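Local coordinates for protein ATP-dependent Clp endopeptidase (Clostridium difficile, PDB 3FES) that probably belongs to the ATP-dependent Clp protease machinery as a ClpC-type chaperone, its helical amino-terminal domain likely helping to receive substrates or adaptor proteins, at residues Phe20-Glu34 / Glu70-Ser83. Sequence-based numbering, arbitrary orientation.
Sequences FESAKSLGHNIVGSE and EGKGEEISEDIVLS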
# COMPACT_ATOMS: atom_id res chain seq x y z
N PHE A 20 -0.86 -8.64 -4.31
CA PHE A 20 -1.47 -9.94 -4.54
C PHE A 20 -0.47 -11.09 -4.36
O PHE A 20 -0.81 -12.15 -3.80
CB PHE A 20 -2.06 -9.99 -5.95
CG PHE A 20 -3.46 -9.40 -6.05
CD1 PHE A 20 -3.66 -8.03 -6.17
CD2 PHE A 20 -4.58 -10.23 -6.08
CE1 PHE A 20 -4.94 -7.49 -6.32
CE2 PHE A 20 -5.87 -9.70 -6.20
CZ PHE A 20 -6.04 -8.31 -6.30
N GLU A 21 0.75 -10.90 -4.89
CA GLU A 21 1.80 -11.92 -4.78
C GLU A 21 2.19 -12.14 -3.33
O GLU A 21 2.40 -13.29 -2.92
CB GLU A 21 3.03 -11.51 -5.60
CG GLU A 21 4.18 -12.51 -5.61
CD GLU A 21 5.46 -11.87 -6.17
OE1 GLU A 21 6.38 -11.55 -5.39
OE2 GLU A 21 5.53 -11.64 -7.38
N SER A 22 2.27 -11.06 -2.56
CA SER A 22 2.54 -11.19 -1.13
C SER A 22 1.47 -11.95 -0.37
O SER A 22 1.81 -12.82 0.42
CB SER A 22 2.73 -9.84 -0.49
OG SER A 22 4.01 -9.35 -0.91
N ALA A 23 0.20 -11.61 -0.59
CA ALA A 23 -0.91 -12.31 0.06
C ALA A 23 -0.82 -13.82 -0.24
O ALA A 23 -0.90 -14.68 0.65
CB ALA A 23 -2.24 -11.73 -0.42
N LYS A 24 -0.65 -14.14 -1.52
CA LYS A 24 -0.57 -15.54 -1.90
C LYS A 24 0.54 -16.27 -1.15
O LYS A 24 0.33 -17.40 -0.64
CB LYS A 24 -0.33 -15.67 -3.40
CG LYS A 24 -1.56 -15.40 -4.27
CD LYS A 24 -1.17 -15.70 -5.73
CE LYS A 24 -2.17 -15.13 -6.70
NZ LYS A 24 -2.91 -16.23 -7.36
N SER A 25 1.72 -15.64 -1.13
CA SER A 25 2.90 -16.15 -0.45
C SER A 25 2.63 -16.51 0.99
O SER A 25 3.13 -17.51 1.48
CB SER A 25 4.03 -15.12 -0.49
OG SER A 25 4.66 -15.12 -1.74
N LEU A 26 1.83 -15.67 1.65
CA LEU A 26 1.50 -15.84 3.08
C LEU A 26 0.29 -16.74 3.34
O LEU A 26 -0.11 -16.93 4.51
CB LEU A 26 1.27 -14.47 3.70
CG LEU A 26 2.46 -13.50 3.62
CD1 LEU A 26 2.01 -12.13 3.99
CD2 LEU A 26 3.67 -14.01 4.50
N GLY A 27 -0.28 -17.32 2.29
CA GLY A 27 -1.51 -18.11 2.39
C GLY A 27 -2.72 -17.27 2.78
O GLY A 27 -3.63 -17.75 3.49
N HIS A 28 -2.75 -16.02 2.33
CA HIS A 28 -3.88 -15.11 2.59
C HIS A 28 -4.71 -15.00 1.32
O HIS A 28 -4.17 -14.62 0.27
CB HIS A 28 -3.36 -13.72 2.99
CG HIS A 28 -2.58 -13.71 4.27
ND1 HIS A 28 -1.87 -12.62 4.70
CD2 HIS A 28 -2.37 -14.69 5.19
CE1 HIS A 28 -1.29 -12.91 5.85
NE2 HIS A 28 -1.57 -14.16 6.16
N ASN A 29 -6.00 -15.29 1.37
CA ASN A 29 -6.80 -15.24 0.13
C ASN A 29 -7.53 -13.91 -0.05
O ASN A 29 -8.24 -13.70 -1.02
CB ASN A 29 -7.74 -16.44 -0.01
CG ASN A 29 -8.60 -16.66 1.21
OD1 ASN A 29 -8.90 -15.72 1.95
ND2 ASN A 29 -8.95 -17.91 1.45
N ILE A 30 -7.34 -13.00 0.89
CA ILE A 30 -7.91 -11.66 0.79
C ILE A 30 -6.79 -10.64 0.86
O ILE A 30 -6.00 -10.63 1.80
CB ILE A 30 -8.98 -11.42 1.93
CG1 ILE A 30 -10.10 -12.47 1.81
CG2 ILE A 30 -9.53 -9.99 1.83
CD1 ILE A 30 -11.00 -12.59 3.06
N VAL A 31 -6.73 -9.77 -0.13
CA VAL A 31 -5.70 -8.70 -0.17
C VAL A 31 -6.24 -7.50 0.62
O VAL A 31 -7.24 -6.88 0.21
CB VAL A 31 -5.45 -8.25 -1.60
CG1 VAL A 31 -4.43 -7.09 -1.66
CG2 VAL A 31 -4.98 -9.44 -2.45
N GLY A 32 -5.61 -7.21 1.74
CA GLY A 32 -5.99 -6.09 2.62
C GLY A 32 -5.04 -4.92 2.48
O GLY A 32 -4.10 -4.96 1.70
N SER A 33 -5.27 -3.86 3.26
CA SER A 33 -4.44 -2.66 3.15
C SER A 33 -2.99 -2.99 3.46
O SER A 33 -2.09 -2.35 2.90
CB SER A 33 -4.93 -1.55 4.12
OG SER A 33 -4.93 -2.01 5.46
N GLU A 34 -2.79 -3.96 4.35
CA GLU A 34 -1.41 -4.32 4.76
C GLU A 34 -0.62 -4.90 3.58
O GLU A 34 0.58 -4.68 3.46
CB GLU A 34 -1.41 -5.25 5.98
CG GLU A 34 -1.93 -6.67 5.76
CD GLU A 34 -3.47 -6.82 5.77
OE1 GLU A 34 -4.28 -5.89 5.58
OE2 GLU A 34 -3.90 -7.95 5.98
N GLU A 70 -1.68 -11.73 11.68
CA GLU A 70 -2.64 -12.45 10.86
C GLU A 70 -2.33 -13.92 10.73
O GLU A 70 -3.19 -14.69 10.27
CB GLU A 70 -2.58 -11.92 9.42
CG GLU A 70 -3.22 -10.63 9.22
CD GLU A 70 -3.48 -10.42 7.76
OE1 GLU A 70 -4.35 -11.11 7.18
OE2 GLU A 70 -2.78 -9.60 7.17
N GLY A 71 -1.09 -14.29 11.06
CA GLY A 71 -0.60 -15.65 10.88
C GLY A 71 -0.23 -15.87 9.42
O GLY A 71 -0.40 -14.98 8.59
N LYS A 72 0.26 -17.06 9.11
CA LYS A 72 0.50 -17.44 7.72
C LYS A 72 0.14 -18.89 7.46
O LYS A 72 0.21 -19.73 8.36
CB LYS A 72 1.93 -17.09 7.25
CG LYS A 72 3.06 -17.82 7.91
CD LYS A 72 4.39 -17.38 7.27
CE LYS A 72 5.50 -18.40 7.46
NZ LYS A 72 6.72 -18.02 6.65
N GLY A 73 -0.29 -19.17 6.24
CA GLY A 73 -0.72 -20.52 5.86
C GLY A 73 0.06 -20.93 4.64
O GLY A 73 0.97 -20.23 4.24
N GLU A 74 -0.29 -22.05 4.03
CA GLU A 74 0.47 -22.52 2.86
C GLU A 74 0.24 -21.62 1.64
O GLU A 74 -0.79 -20.95 1.55
CB GLU A 74 0.10 -23.95 2.53
CG GLU A 74 0.62 -24.96 3.57
CD GLU A 74 -0.13 -26.28 3.53
OE1 GLU A 74 -1.37 -26.26 3.62
OE2 GLU A 74 0.54 -27.33 3.42
N GLU A 75 1.18 -21.61 0.69
CA GLU A 75 1.04 -20.75 -0.49
C GLU A 75 -0.23 -21.07 -1.28
O GLU A 75 -0.61 -22.22 -1.42
CB GLU A 75 2.27 -20.82 -1.41
CG GLU A 75 3.41 -19.89 -1.01
CD GLU A 75 4.00 -19.09 -2.19
OE1 GLU A 75 3.25 -18.69 -3.11
OE2 GLU A 75 5.23 -18.82 -2.18
N ILE A 76 -0.89 -20.03 -1.78
CA ILE A 76 -2.06 -20.19 -2.64
C ILE A 76 -1.65 -20.03 -4.11
O ILE A 76 -0.89 -19.12 -4.44
CB ILE A 76 -3.12 -19.13 -2.33
CG1 ILE A 76 -3.32 -19.01 -0.83
CG2 ILE A 76 -4.44 -19.44 -3.07
CD1 ILE A 76 -4.00 -17.76 -0.46
N SER A 77 -2.18 -20.89 -4.97
CA SER A 77 -1.86 -20.81 -6.39
C SER A 77 -3.01 -20.24 -7.23
O SER A 77 -2.77 -19.64 -8.27
CB SER A 77 -1.43 -22.17 -6.93
OG SER A 77 -2.42 -23.15 -6.65
N GLU A 78 -4.25 -20.41 -6.76
CA GLU A 78 -5.42 -19.86 -7.48
C GLU A 78 -5.61 -18.36 -7.24
O GLU A 78 -4.84 -17.75 -6.50
CB GLU A 78 -6.70 -20.64 -7.15
CG GLU A 78 -7.21 -20.42 -5.74
CD GLU A 78 -6.71 -21.47 -4.78
OE1 GLU A 78 -6.08 -22.45 -5.24
OE2 GLU A 78 -6.96 -21.33 -3.56
N ASP A 79 -6.64 -17.78 -7.86
CA ASP A 79 -6.98 -16.35 -7.71
C ASP A 79 -7.60 -16.05 -6.36
O ASP A 79 -8.37 -16.84 -5.81
CB ASP A 79 -7.95 -15.89 -8.80
CG ASP A 79 -7.37 -16.02 -10.20
OD1 ASP A 79 -6.15 -15.79 -10.38
OD2 ASP A 79 -8.13 -16.34 -11.13
N ILE A 80 -7.24 -14.87 -5.86
CA ILE A 80 -7.65 -14.31 -4.58
C ILE A 80 -8.21 -12.87 -4.84
O ILE A 80 -8.17 -12.39 -5.98
CB ILE A 80 -6.45 -14.23 -3.67
CG1 ILE A 80 -5.48 -13.18 -4.18
CG2 ILE A 80 -5.71 -15.61 -3.54
CD1 ILE A 80 -4.64 -12.62 -3.13
N VAL A 81 -8.71 -12.18 -3.80
CA VAL A 81 -9.56 -10.98 -4.04
C VAL A 81 -9.28 -9.83 -3.10
O VAL A 81 -8.77 -10.05 -2.00
CB VAL A 81 -11.09 -11.33 -3.98
CG1 VAL A 81 -11.44 -12.36 -5.07
CG2 VAL A 81 -11.46 -11.91 -2.63
N LEU A 82 -9.57 -8.60 -3.55
CA LEU A 82 -9.44 -7.42 -2.72
C LEU A 82 -10.55 -7.36 -1.66
O LEU A 82 -11.71 -7.64 -1.96
CB LEU A 82 -9.53 -6.15 -3.55
CG LEU A 82 -8.44 -5.97 -4.62
CD1 LEU A 82 -8.86 -4.80 -5.49
CD2 LEU A 82 -7.13 -5.69 -3.91
N SER A 83 -10.17 -6.96 -0.46
CA SER A 83 -11.18 -6.66 0.57
C SER A 83 -11.90 -5.32 0.21
O SER A 83 -11.42 -4.54 -0.61
CB SER A 83 -10.49 -6.47 1.92
OG SER A 83 -9.70 -5.32 1.86
O HOH W 1 2.98 -15.57 -4.67
O HOH W 2 3.33 -19.44 3.18
O HOH W 3 7.04 -16.95 -2.23
O HOH W 4 -6.09 -11.42 4.34
O HOH W 5 -8.26 -4.43 4.57
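In both Lys24 and His28, CG lies beside the backbone N and anti to the carbonyl carbon (chi1 -76° and -64°), and each side chain reaches a carbonyl of the segment 70-83, which wraps the end of helix 10-25. The Lys24 chain runs past Ile76 O and bends at its last torsion (chi4 -111°), where NZ donates a hydrogen bond to Glu78 O (2.6 Å) from above that carbonyl's plane; a long, flexible chain lets an amine stretch from the helix to the carbonyl. The flat His28 ring points NE2 at Gly71 O (2.8 Å), which lies in the ring plane. Leu26 CB covers one face of this imidazole, and Glu70 OE1 sits over the rim of the other.

The helix end also offers backbone oxygens. Gly27 closes a Schellman motif with positive phi, and its lack of a side chain lets Glu74 O approach its CA. Lys24 O accepts from Gly27 N and, on the opposite face of its plane, from Ile76 N (3.1 Å), while Leu26 O takes Gly73 N (2.8 Å).

Farther along, strands 30-31 and 81-82 form a short parallel pair, with Val31 N hydrogen-bonded to Val81 O (2.8 Å) and Ser83 N to Val31 O (3.0 Å). On the face carrying Val31 and Leu82, branched Ile80 extends CD1 to Ala23 CB (3.7 Å) and tightly against Val31 CG2, which itself lies over the centre of the Phe20 ring. Leu82 CD2 packs against Phe20 CZ and Val31 CG1. Ser83, small and polar, caps helix 84-99 through Ser86 N.

Main-chain groups thus supply most of the polar bonds, fastening the irregular connection 71-80 between helices of the all-helical Clp amino-terminal domain, while the buried histidine N-H is satisfied by a carbonyl.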